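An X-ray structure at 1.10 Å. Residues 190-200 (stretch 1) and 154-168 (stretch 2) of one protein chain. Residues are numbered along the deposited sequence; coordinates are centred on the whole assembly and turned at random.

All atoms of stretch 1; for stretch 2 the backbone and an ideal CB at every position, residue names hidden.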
ATOM      1  N   ILE A 190       9.075   5.760   6.189  1.00  7.72           N
ATOM      2  CA  ILE A 190       8.748   4.372   6.469  1.00  7.67           C
ATOM      3  C   ILE A 190       9.034   3.483   5.267  1.00  6.81           C
ATOM      4  O   ILE A 190       8.753   3.838   4.114  1.00  7.30           O
ATOM      5  CB  ILE A 190       7.282   4.282   6.924  1.00  8.14           C
ATOM      6  CG1 ILE A 190       7.123   4.949   8.300  1.00  9.86           C
ATOM      7  CG2 ILE A 190       6.805   2.819   6.966  1.00  8.62           C
ATOM      8  CD1 ILE A 190       5.723   5.018   8.816  1.00 11.04           C
ATOM      9  N   ILE A 191       9.559   2.294   5.556  1.00  6.71           N
ATOM     10  CA  ILE A 191       9.756   1.238   4.577  1.00  6.45           C
ATOM     11  C   ILE A 191       8.960   0.023   5.042  1.00  6.58           C
ATOM     12  O   ILE A 191       9.117  -0.421   6.186  1.00  7.24           O
ATOM     13  CB  ILE A 191      11.249   0.893   4.419  1.00  7.13           C
ATOM     14  CG1 ILE A 191      12.062   2.134   4.024  1.00  7.92           C
ATOM     15  CG2 ILE A 191      11.419  -0.223   3.413  1.00  8.47           C
ATOM     16  CD1 ILE A 191      13.569   1.935   4.141  1.00  8.75           C
ATOM     17  N   VAL A 192       8.113  -0.503   4.150  1.00  6.24           N
ATOM     18  CA  VAL A 192       7.235  -1.635   4.440  1.00  6.23           C
ATOM     19  C   VAL A 192       7.764  -2.841   3.677  1.00  5.93           C
ATOM     20  O   VAL A 192       8.016  -2.751   2.468  1.00  6.24           O
ATOM     21  CB  VAL A 192       5.774  -1.352   4.038  1.00  6.96           C
ATOM     22  CG1 VAL A 192       4.873  -2.481   4.509  1.00  7.41           C
ATOM     23  CG2 VAL A 192       5.287   0.012   4.556  1.00  7.85           C
ATOM     24  N   VAL A 193       7.910  -3.973   4.372  1.00  5.98           N
ATOM     25  CA  VAL A 193       8.541  -5.172   3.834  1.00  6.35           C
ATOM     26  C   VAL A 193       7.542  -6.327   3.780  1.00  6.06           C
ATOM     27  O   VAL A 193       6.947  -6.696   4.802  1.00  6.35           O
ATOM     28  CB  VAL A 193       9.770  -5.573   4.670  1.00  6.74           C
ATOM     29  CG1 VAL A 193      10.432  -6.815   4.071  1.00  7.37           C
ATOM     30  CG2 VAL A 193      10.760  -4.419   4.786  1.00  7.20           C
ATOM     31  N   GLY A 194       7.413  -6.924   2.585  1.00  6.22           N
ATOM     32  CA  GLY A 194       6.517  -8.041   2.381  1.00  6.22           C
ATOM     33  C   GLY A 194       6.942  -9.299   3.108  1.00  5.75           C
ATOM     34  O   GLY A 194       8.081  -9.450   3.546  1.00  6.65           O
ATOM     35  N   THR A 195       5.981 -10.217   3.234  1.00  6.34           N
ATOM     36  CA  THR A 195       6.158 -11.430   4.018  1.00  6.54           C
ATOM     37  C   THR A 195       5.762 -12.665   3.194  1.00  6.51           C
ATOM     38  O   THR A 195       5.160 -12.574   2.114  1.00  6.77           O
ATOM     39  CB  THR A 195       5.415 -11.307   5.376  1.00  7.47           C
ATOM     40  OG1 THR A 195       4.012 -11.096   5.173  1.00  8.23           O
ATOM     41  CG2 THR A 195       6.005 -10.170   6.230  1.00  7.71           C
ATOM     42  N   ARG A 196       6.149 -13.841   3.693  1.00  6.90           N
ATOM     43  CA  ARG A 196       5.949 -15.069   2.932  1.00  7.07           C
ATOM     44  C   ARG A 196       4.458 -15.346   2.706  1.00  6.91           C
ATOM     45  O   ARG A 196       3.587 -14.939   3.489  1.00  7.25           O
ATOM     46  CB  ARG A 196       6.637 -16.247   3.643  1.00  7.38           C
ATOM     47  CG  ARG A 196       6.675 -17.545   2.832  1.00  7.74           C
ATOM     48  CD  ARG A 196       7.607 -18.563   3.420  1.00  8.38           C
ATOM     49  NE  ARG A 196       7.126 -19.178   4.648  1.00  8.43           N
ATOM     50  CZ  ARG A 196       6.365 -20.265   4.707  1.00  9.08           C
ATOM     51  NH1 ARG A 196       5.925 -20.858   3.599  1.00  9.21           N
ATOM     52  NH2 ARG A 196       6.039 -20.774   5.890  1.00  9.83           N
ATOM     53  N   GLN A 197       4.176 -16.072   1.624  1.00  7.29           N
ATOM     54  CA  GLN A 197       2.830 -16.545   1.300  1.00  7.61           C
ATOM     55  C   GLN A 197       1.908 -15.366   1.002  1.00  6.87           C
ATOM     56  O   GLN A 197       0.870 -15.160   1.651  1.00  7.29           O
ATOM     57  CB  GLN A 197       2.303 -17.458   2.404  1.00  8.52           C
ATOM     58  CG  GLN A 197       1.043 -18.217   2.066  1.00 10.38           C
ATOM     59  CD  GLN A 197       0.739 -19.232   3.134  1.00 11.62           C
ATOM     60  OE1 GLN A 197       1.389 -20.267   3.214  1.00 13.24           O
ATOM     61  NE2 GLN A 197      -0.230 -18.937   3.978  1.00 12.64           N
ATOM     62  N   TRP A 198       2.287 -14.589  -0.012  1.00  7.50           N
ATOM     63  CA  TRP A 198       1.504 -13.436  -0.456  1.00  7.79           C
ATOM     64  C   TRP A 198       1.273 -12.452   0.686  1.00  7.04           C
ATOM     65  O   TRP A 198       0.189 -11.887   0.852  1.00  7.34           O
ATOM     66  CB  TRP A 198       0.205 -13.856  -1.155  1.00  9.27           C
ATOM     67  CG  TRP A 198       0.489 -14.789  -2.288  1.00 13.00           C
ATOM     68  CD1 TRP A 198       0.871 -14.459  -3.564  1.00 15.10           C
ATOM     69  CD2 TRP A 198       0.457 -16.211  -2.239  1.00 15.65           C
ATOM     70  NE1 TRP A 198       1.057 -15.593  -4.311  1.00 16.97           N
ATOM     71  CE2 TRP A 198       0.809 -16.682  -3.521  1.00 16.71           C
ATOM     72  CE3 TRP A 198       0.153 -17.135  -1.242  1.00 17.24           C
ATOM     73  CZ2 TRP A 198       0.872 -18.037  -3.827  1.00 18.82           C
ATOM     74  CZ3 TRP A 198       0.216 -18.478  -1.547  1.00 19.31           C
ATOM     75  CH2 TRP A 198       0.565 -18.917  -2.833  1.00 19.79           C
ATOM     76  N   SER A 199       2.335 -12.208   1.453  1.00  6.30           N
ATOM     77  CA  SER A 199       2.295 -11.261   2.565  1.00  6.47           C
ATOM     78  C   SER A 199       1.227 -11.632   3.594  1.00  6.48           C
ATOM     79  O   SER A 199       0.476 -10.798   4.096  1.00  7.17           O
ATOM     80  CB  SER A 199       2.201  -9.810   2.084  1.00  6.55           C
ATOM     81  OG  SER A 199       3.463  -9.472   1.522  1.00  7.07           O
ATOM     82  N   GLN A 200       1.220 -12.910   3.972  1.00  6.65           N
ATOM     83  CA  GLN A 200       0.381 -13.414   5.053  1.00  7.25           C
ATOM     84  C   GLN A 200       1.142 -13.733   6.328  1.00  7.48           C
ATOM     85  O   GLN A 200       0.615 -13.512   7.421  1.00  7.93           O
ATOM     86  CB  GLN A 200      -0.390 -14.665   4.614  1.00  7.48           C
ATOM     87  CG  GLN A 200      -1.411 -14.350   3.559  1.00  7.69           C
ATOM     88  CD  GLN A 200      -1.984 -15.578   2.894  1.00  9.03           C
ATOM     89  OE1 GLN A 200      -1.995 -16.669   3.466  1.00 10.12           O
ATOM     90  NE2 GLN A 200      -2.462 -15.406   1.675  1.00  9.21           N
ATOM     91  N   UNK A 154       6.175   6.739   1.387  1.00  7.12           N
ATOM     92  CA  UNK A 154       6.288   5.437   2.040  1.00  7.05           C
ATOM     93  C   UNK A 154       6.800   4.462   0.981  1.00  6.45           C
ATOM     94  O   UNK A 154       6.278   4.433  -0.137  1.00  7.62           O
ATOM     95  CB  UNK A 154       4.955   4.979   2.635  1.00  7.05           C
ATOM     96  N   UNK A 155       7.841   3.693   1.308  1.00  6.64           N
ATOM     97  CA  UNK A 155       8.407   2.730   0.370  1.00  6.58           C
ATOM     98  C   UNK A 155       7.891   1.330   0.679  1.00  6.63           C
ATOM     99  O   UNK A 155       7.814   0.941   1.844  1.00  8.80           O
ATOM    100  CB  UNK A 155       9.936   2.760   0.421  1.00  6.58           C
ATOM    101  N   UNK A 156       7.580   0.551  -0.360  1.00  6.18           N
ATOM    102  CA  UNK A 156       7.134  -0.836  -0.219  1.00  6.05           C
ATOM    103  C   UNK A 156       8.006  -1.675  -1.154  1.00  6.10           C
ATOM    104  O   UNK A 156       7.833  -1.670  -2.374  1.00  6.52           O
ATOM    105  CB  UNK A 156       5.647  -0.992  -0.543  1.00  6.05           C
ATOM    106  N   UNK A 157       8.983  -2.379  -0.572  1.00  6.14           N
ATOM    107  CA  UNK A 157      10.093  -2.920  -1.362  1.00  6.17           C
ATOM    108  C   UNK A 157       9.837  -4.275  -2.006  1.00  6.30           C
ATOM    109  O   UNK A 157      10.611  -4.676  -2.886  1.00  7.15           O
ATOM    110  CB  UNK A 157      11.331  -3.034  -0.470  1.00  6.17           C
ATOM    111  N   UNK A 158       8.782  -4.985  -1.616  1.00  6.22           N
ATOM    112  CA  UNK A 158       8.546  -6.335  -2.152  1.00  6.39           C
ATOM    113  C   UNK A 158       7.074  -6.694  -1.897  1.00  6.05           C
ATOM    114  O   UNK A 158       6.754  -7.300  -0.874  1.00  6.40           O
ATOM    115  CB  UNK A 158       9.483  -7.361  -1.512  1.00  6.39           C
ATOM    116  N   UNK A 159       6.200  -6.360  -2.857  1.00  6.33           N
ATOM    117  CA  UNK A 159       4.760  -6.564  -2.713  1.00  6.14           C
ATOM    118  C   UNK A 159       4.377  -7.884  -2.042  1.00  6.25           C
ATOM    119  O   UNK A 159       3.821  -7.877  -0.933  1.00  6.08           O
ATOM    120  CB  UNK A 159       4.101  -6.495  -4.092  1.00  6.14           C
ATOM    121  N   UNK A 160       4.629  -9.004  -2.729  1.00  6.07           N
ATOM    122  CA  UNK A 160       4.092 -10.305  -2.325  1.00  6.63           C
ATOM    123  C   UNK A 160       5.079 -11.416  -2.629  1.00  7.00           C
ATOM    124  O   UNK A 160       5.001 -12.082  -3.678  1.00  7.38           O
ATOM    125  CB  UNK A 160       2.761 -10.581  -3.027  1.00  6.63           C
ATOM    126  N   UNK A 161       6.007 -11.677  -1.720  1.00  6.78           N
ATOM    127  CA  UNK A 161       6.759 -12.930  -1.789  1.00  6.90           C
ATOM    128  C   UNK A 161       5.795 -14.110  -1.886  1.00  7.55           C
ATOM    129  O   UNK A 161       4.680 -14.075  -1.362  1.00  8.19           O
ATOM    130  CB  UNK A 161       7.672 -13.083  -0.571  1.00  6.90           C
ATOM    131  N   UNK A 162       6.233 -15.162  -2.568  1.00  7.78           N
ATOM    132  CA  UNK A 162       5.421 -16.356  -2.765  1.00  8.97           C
ATOM    133  C   UNK A 162       5.466 -17.258  -1.528  1.00  8.33           C
ATOM    134  O   UNK A 162       6.183 -17.006  -0.560  1.00  8.72           O
ATOM    135  CB  UNK A 162       5.898 -17.124  -3.999  1.00  8.97           C
ATOM    136  N   UNK A 163       4.661 -18.320  -1.557  1.00  9.35           N
ATOM    137  CA  UNK A 163       4.694 -19.275  -0.456  1.00  9.65           C
ATOM    138  C   UNK A 163       6.078 -19.906  -0.303  1.00  8.12           C
ATOM    139  O   UNK A 163       6.496 -20.225   0.818  1.00  8.99           O
ATOM    140  CB  UNK A 163       3.642 -20.364  -0.672  1.00  9.65           C
ATOM    141  N   UNK A 164       6.800 -20.095  -1.410  1.00  8.67           N
ATOM    142  CA  UNK A 164       8.114 -20.724  -1.361  1.00  8.65           C
ATOM    143  C   UNK A 164       9.221 -19.796  -0.874  1.00  8.78           C
ATOM    144  O   UNK A 164      10.339 -20.267  -0.645  1.00 10.06           O
ATOM    145  CB  UNK A 164       8.476 -21.256  -2.749  1.00  8.65           C
ATOM    146  N   UNK A 165       8.962 -18.495  -0.761  1.00  8.35           N
ATOM    147  CA  UNK A 165      10.011 -17.494  -0.578  1.00  8.68           C
ATOM    148  C   UNK A 165      10.284 -17.295   0.914  1.00  8.64           C
ATOM    149  O   UNK A 165       9.480 -16.690   1.626  1.00  9.27           O
ATOM    150  CB  UNK A 165       9.616 -16.169  -1.234  1.00  8.68           C
ATOM    151  N   UNK A 166      11.422 -17.803   1.387  1.00  9.69           N
ATOM    152  CA  UNK A 166      11.725 -17.813   2.816  1.00 10.25           C
ATOM    153  C   UNK A 166      12.006 -16.410   3.352  1.00  8.94           C
ATOM    154  O   UNK A 166      12.738 -15.631   2.729  1.00  9.57           O
ATOM    155  CB  UNK A 166      12.924 -18.722   3.090  1.00 10.25           C
ATOM    156  N   UNK A 167      11.471 -16.115   4.544  1.00  8.41           N
ATOM    157  CA  UNK A 167      11.814 -14.876   5.237  1.00  8.37           C
ATOM    158  C   UNK A 167      13.311 -14.811   5.542  1.00  8.56           C
ATOM    159  O   UNK A 167      14.007 -13.866   5.148  1.00  8.85           O
ATOM    160  CB  UNK A 167      11.007 -14.751   6.531  1.00  8.37           C
ATOM    161  N   UNK A 168      13.834 -15.813   6.256  1.00  9.60           N
ATOM    162  CA  UNK A 168      15.214 -15.718   6.739  1.00 10.78           C
ATOM    163  C   UNK A 168      16.231 -15.761   5.601  1.00 11.74           C
ATOM    164  O   UNK A 168      17.271 -15.089   5.661  1.00 12.81           O
ATOM    165  CB  UNK A 168      15.501 -16.851   7.727  1.00 10.78           C
TER

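Stretch 2 opens within a strand that runs parallel to 191-193, then continues as a loop along 194-199.

Position 154 has extended backbone angles, and its CA-to-CB bond points sideways. The ideal CB lies 4.2 Å from Ile-190 O and 5.3 Å from Val-192 CG2. Aliphatic neighbours favour a branched or long apolar side chain. The residue is Ile-154, whose CG2 packs 3.8 Å from Val-192 CG2.

At position 155 the backbone N donates to Ile-190 O (3.0 Å) and the O accepts from Val-192 N (2.7 Å). Its CB shares a sheet face with Ile-191, 4.2 Å from Ile-191 CG1. An aliphatic or aromatic group would suit. Tyr-155 places CD2 4.0 Å from Ile-191 CG1, and its OH bonds elsewhere in the structure.

Position 156 pairs with Val-192, and its CB is on the same sheet face as that valine. The ideal CB is 4.2 Å from Val-192 O, and stretch 1 offers no charge here. Many side chains would fit. Glu-156 is deposited; both carboxylate oxygens are bonded elsewhere.

Position 157 donates its N to Val-192 O (3.2 Å). Its ideal CB is 4.8 Å from Ile-191 CG2 and 5.5 Å from Val-193 CG2, so a small aliphatic group is natural. Val-157 meets both: CG1 is 3.8 Å from Ile-191 CG2, and CG2 is 4.2 Å from Val-193 CG2.

Position 158 points sideways; the ideal CB is 4.6 Å from Gly-194 N, and size is little constrained. Tyr-158 leads its ring away. Its N donates to a water, which donates to Val-192 O.

Position 159 points away, so its side chain is free of stretch 1. The residue is Asn-159, whose O accepts from Ser-199 OG (2.9 Å).

Position 160 has its ideal CB 4.0 Å from Trp-198 CA and 4.7 Å from Ser-199 OG. A polar or a long side chain could follow the indole. Glu-160 puts OE1 3.3 Å from Trp-198 CD1, at the ring edge.

Position 161 points toward stretch 1; the ideal CB is 3.7 Å from Thr-195 O and 4.4 Å from Arg-196 CA. In these close quarters a compact residue fits. Phi near -52° and an N donating nothing to stretch 1 also allow proline. Pro-161 brings CD 3.3 Å from Thr-195 O. Its O accepts from Trp-198 N (2.8 Å).

Position 162 points away, with Trp-198 NE1 5.1 Å from the ideal CB. A flexible apolar chain could return to the indole. Leu-162 does: CD2 is 3.5 Å from Trp-198 NE1. Its O accepts from Gln-197 N.

Position 163 lies near Trp-198 CZ3, Gln-197 CG and Arg-196 NH1. A long polar chain would suit. Gln-163 sets CG 3.5 Å from Gln-197 OE1, and its O takes Arg-196 NH1 (2.9 Å).

Position 164 points away into open space; most residues would do. It is Ala-164.

Position 165 points sideways, its ideal CB 5.2 Å from Arg-196 CG. Small or polar groups suit. Thr-165 OG1 accepts a weak bond from Leu-162 N.

Position 166 points away just before a helix, suiting a capping serine, threonine, aspartate or asparagine. Ser-166 caps a backbone N just past the stretch.

Position 167 has its ideal CB 5.4 Å from Arg-196 CB, so a large side chain could reach further. Trp-167 brings CZ3 3.8 Å from Val-193 CG1 and 3.3 Å from Gly-194 O, both at its edge.

Position 168 is out of reach, so any helix-compatible residue fits. It is Asn-168.

Stretch 2, residues 154-168: IYEVYNEPLQATSWN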
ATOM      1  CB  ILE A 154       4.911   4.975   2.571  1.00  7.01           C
ATOM      2  CG1 ILE A 154       4.356   5.982   3.589  1.00  8.00           C
ATOM      3  CG2 ILE A 154       4.999   3.572   3.165  1.00  7.66           C
ATOM      4  CD1 ILE A 154       2.870   5.822   3.848  1.00  8.97           C
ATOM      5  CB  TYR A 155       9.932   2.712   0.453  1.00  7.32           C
ATOM      6  CG  TYR A 155      10.587   4.053   0.248  1.00  7.31           C
ATOM      7  CD1 TYR A 155      10.904   4.509  -1.020  1.00  7.96           C
ATOM      8  CD2 TYR A 155      10.902   4.861   1.325  1.00  7.79           C
ATOM      9  CE1 TYR A 155      11.517   5.738  -1.206  1.00  9.16           C
ATOM     10  CE2 TYR A 155      11.521   6.090   1.150  1.00  8.35           C
ATOM     11  CZ  TYR A 155      11.826   6.522  -0.114  1.00  8.93           C
ATOM     12  OH  TYR A 155      12.426   7.744  -0.325  1.00 10.00           O
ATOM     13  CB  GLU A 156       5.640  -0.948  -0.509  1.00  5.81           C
ATOM     14  CG  GLU A 156       5.129  -2.379  -0.469  1.00  6.44           C
ATOM     15  CD  GLU A 156       3.640  -2.508  -0.730  1.00  6.49           C
ATOM     16  OE1 GLU A 156       2.986  -1.504  -1.091  1.00  6.96           O
ATOM     17  OE2 GLU A 156       3.116  -3.646  -0.555  1.00  6.62           O
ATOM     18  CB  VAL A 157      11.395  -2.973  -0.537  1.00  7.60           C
ATOM     19  CG1 VAL A 157      11.798  -1.565  -0.099  1.00  8.29           C
ATOM     20  CG2 VAL A 157      11.278  -3.910   0.659  1.00  8.65           C
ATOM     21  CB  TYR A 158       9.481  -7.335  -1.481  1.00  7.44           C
ATOM     22  CG  TYR A 158       9.560  -8.724  -2.092  1.00  7.43           C
ATOM     23  CD1 TYR A 158       8.607  -9.189  -2.986  1.00  7.01           C
ATOM     24  CD2 TYR A 158      10.610  -9.573  -1.754  1.00  7.91           C
ATOM     25  CE1 TYR A 158       8.695 -10.467  -3.519  1.00  7.62           C
ATOM     26  CE2 TYR A 158      10.707 -10.843  -2.281  1.00  8.41           C
ATOM     27  CZ  TYR A 158       9.745 -11.287  -3.163  1.00  7.79           C
ATOM     28  OH  TYR A 158       9.791 -12.548  -3.712  1.00  9.15           O
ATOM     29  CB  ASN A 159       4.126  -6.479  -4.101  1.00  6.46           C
ATOM     30  CG  ASN A 159       2.665  -6.879  -4.106  1.00  6.58           C
ATOM     31  OD1 ASN A 159       1.900  -6.439  -3.260  1.00  7.33           O
ATOM     32  ND2 ASN A 159       2.269  -7.738  -5.044  1.00  7.42           N
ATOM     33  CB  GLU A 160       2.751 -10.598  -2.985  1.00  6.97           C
ATOM     34  CG  GLU A 160       1.589  -9.955  -2.276  1.00  7.42           C
ATOM     35  CD  GLU A 160       0.241 -10.349  -2.846  1.00  8.05           C
ATOM     36  OE1 GLU A 160       0.198 -11.195  -3.774  1.00  9.60           O
ATOM     37  OE2 GLU A 160      -0.789  -9.835  -2.354  1.00  8.16           O
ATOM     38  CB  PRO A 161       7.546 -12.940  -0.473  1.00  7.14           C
ATOM     39  CG  PRO A 161       7.625 -11.485  -0.057  1.00  7.19           C
ATOM     40  CD  PRO A 161       6.314 -10.903  -0.507  1.00  6.86           C
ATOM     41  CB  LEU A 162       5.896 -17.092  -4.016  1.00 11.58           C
ATOM     42  CG  LEU A 162       5.793 -16.258  -5.295  1.00 14.64           C
ATOM     43  CD1 LEU A 162       6.341 -17.039  -6.475  1.00 17.19           C
ATOM     44  CD2 LEU A 162       4.359 -15.824  -5.562  1.00 15.57           C
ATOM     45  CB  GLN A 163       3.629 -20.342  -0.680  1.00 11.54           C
ATOM     46  CG  GLN A 163       3.391 -21.213   0.526  1.00 13.10           C
ATOM     47  CD  GLN A 163       2.449 -22.357   0.229  1.00 17.38           C
ATOM     48  OE1 GLN A 163       1.792 -22.393  -0.819  1.00 20.24           O
ATOM     49  NE2 GLN A 163       2.366 -23.300   1.155  1.00 18.80           N
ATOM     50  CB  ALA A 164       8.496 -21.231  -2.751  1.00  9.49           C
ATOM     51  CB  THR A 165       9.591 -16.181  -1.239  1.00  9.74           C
ATOM     52  OG1 THR A 165       9.027 -16.422  -2.538  1.00 11.56           O
ATOM     53  CG2 THR A 165      10.775 -15.242  -1.359  1.00 10.10           C
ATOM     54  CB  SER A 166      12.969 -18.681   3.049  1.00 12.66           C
ATOM     55  OG  SER A 166      13.608 -18.417   4.285  1.00 15.11           O
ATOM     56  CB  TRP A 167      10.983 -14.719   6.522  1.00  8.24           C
ATOM     57  CG  TRP A 167      11.404 -13.508   7.300  1.00  8.34           C
ATOM     58  CD1 TRP A 167      12.191 -13.478   8.407  1.00  9.03           C
ATOM     59  CD2 TRP A 167      11.111 -12.136   6.979  1.00  7.85           C
ATOM     60  NE1 TRP A 167      12.408 -12.181   8.803  1.00  9.03           N
ATOM     61  CE2 TRP A 167      11.754 -11.338   7.944  1.00  7.91           C
ATOM     62  CE3 TRP A 167      10.356 -11.507   5.978  1.00  7.88           C
ATOM     63  CZ2 TRP A 167      11.676  -9.946   7.934  1.00  8.77           C
ATOM     64  CZ3 TRP A 167      10.286 -10.115   5.973  1.00  8.21           C
ATOM     65  CH2 TRP A 167      10.941  -9.359   6.937  1.00  8.44           C
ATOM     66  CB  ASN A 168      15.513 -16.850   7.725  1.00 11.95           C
ATOM     67  CG  ASN A 168      14.841 -16.662   9.076  1.00 13.52           C
ATOM     68  OD1 ASN A 168      14.452 -15.556   9.459  1.00 14.29           O
ATOM     69  ND2 ASN A 168      14.728 -17.753   9.820  1.00 15.36           N
TER
HETATM   70  O   HOH W   1       7.305  -4.757   0.681  1.00  6.48           O
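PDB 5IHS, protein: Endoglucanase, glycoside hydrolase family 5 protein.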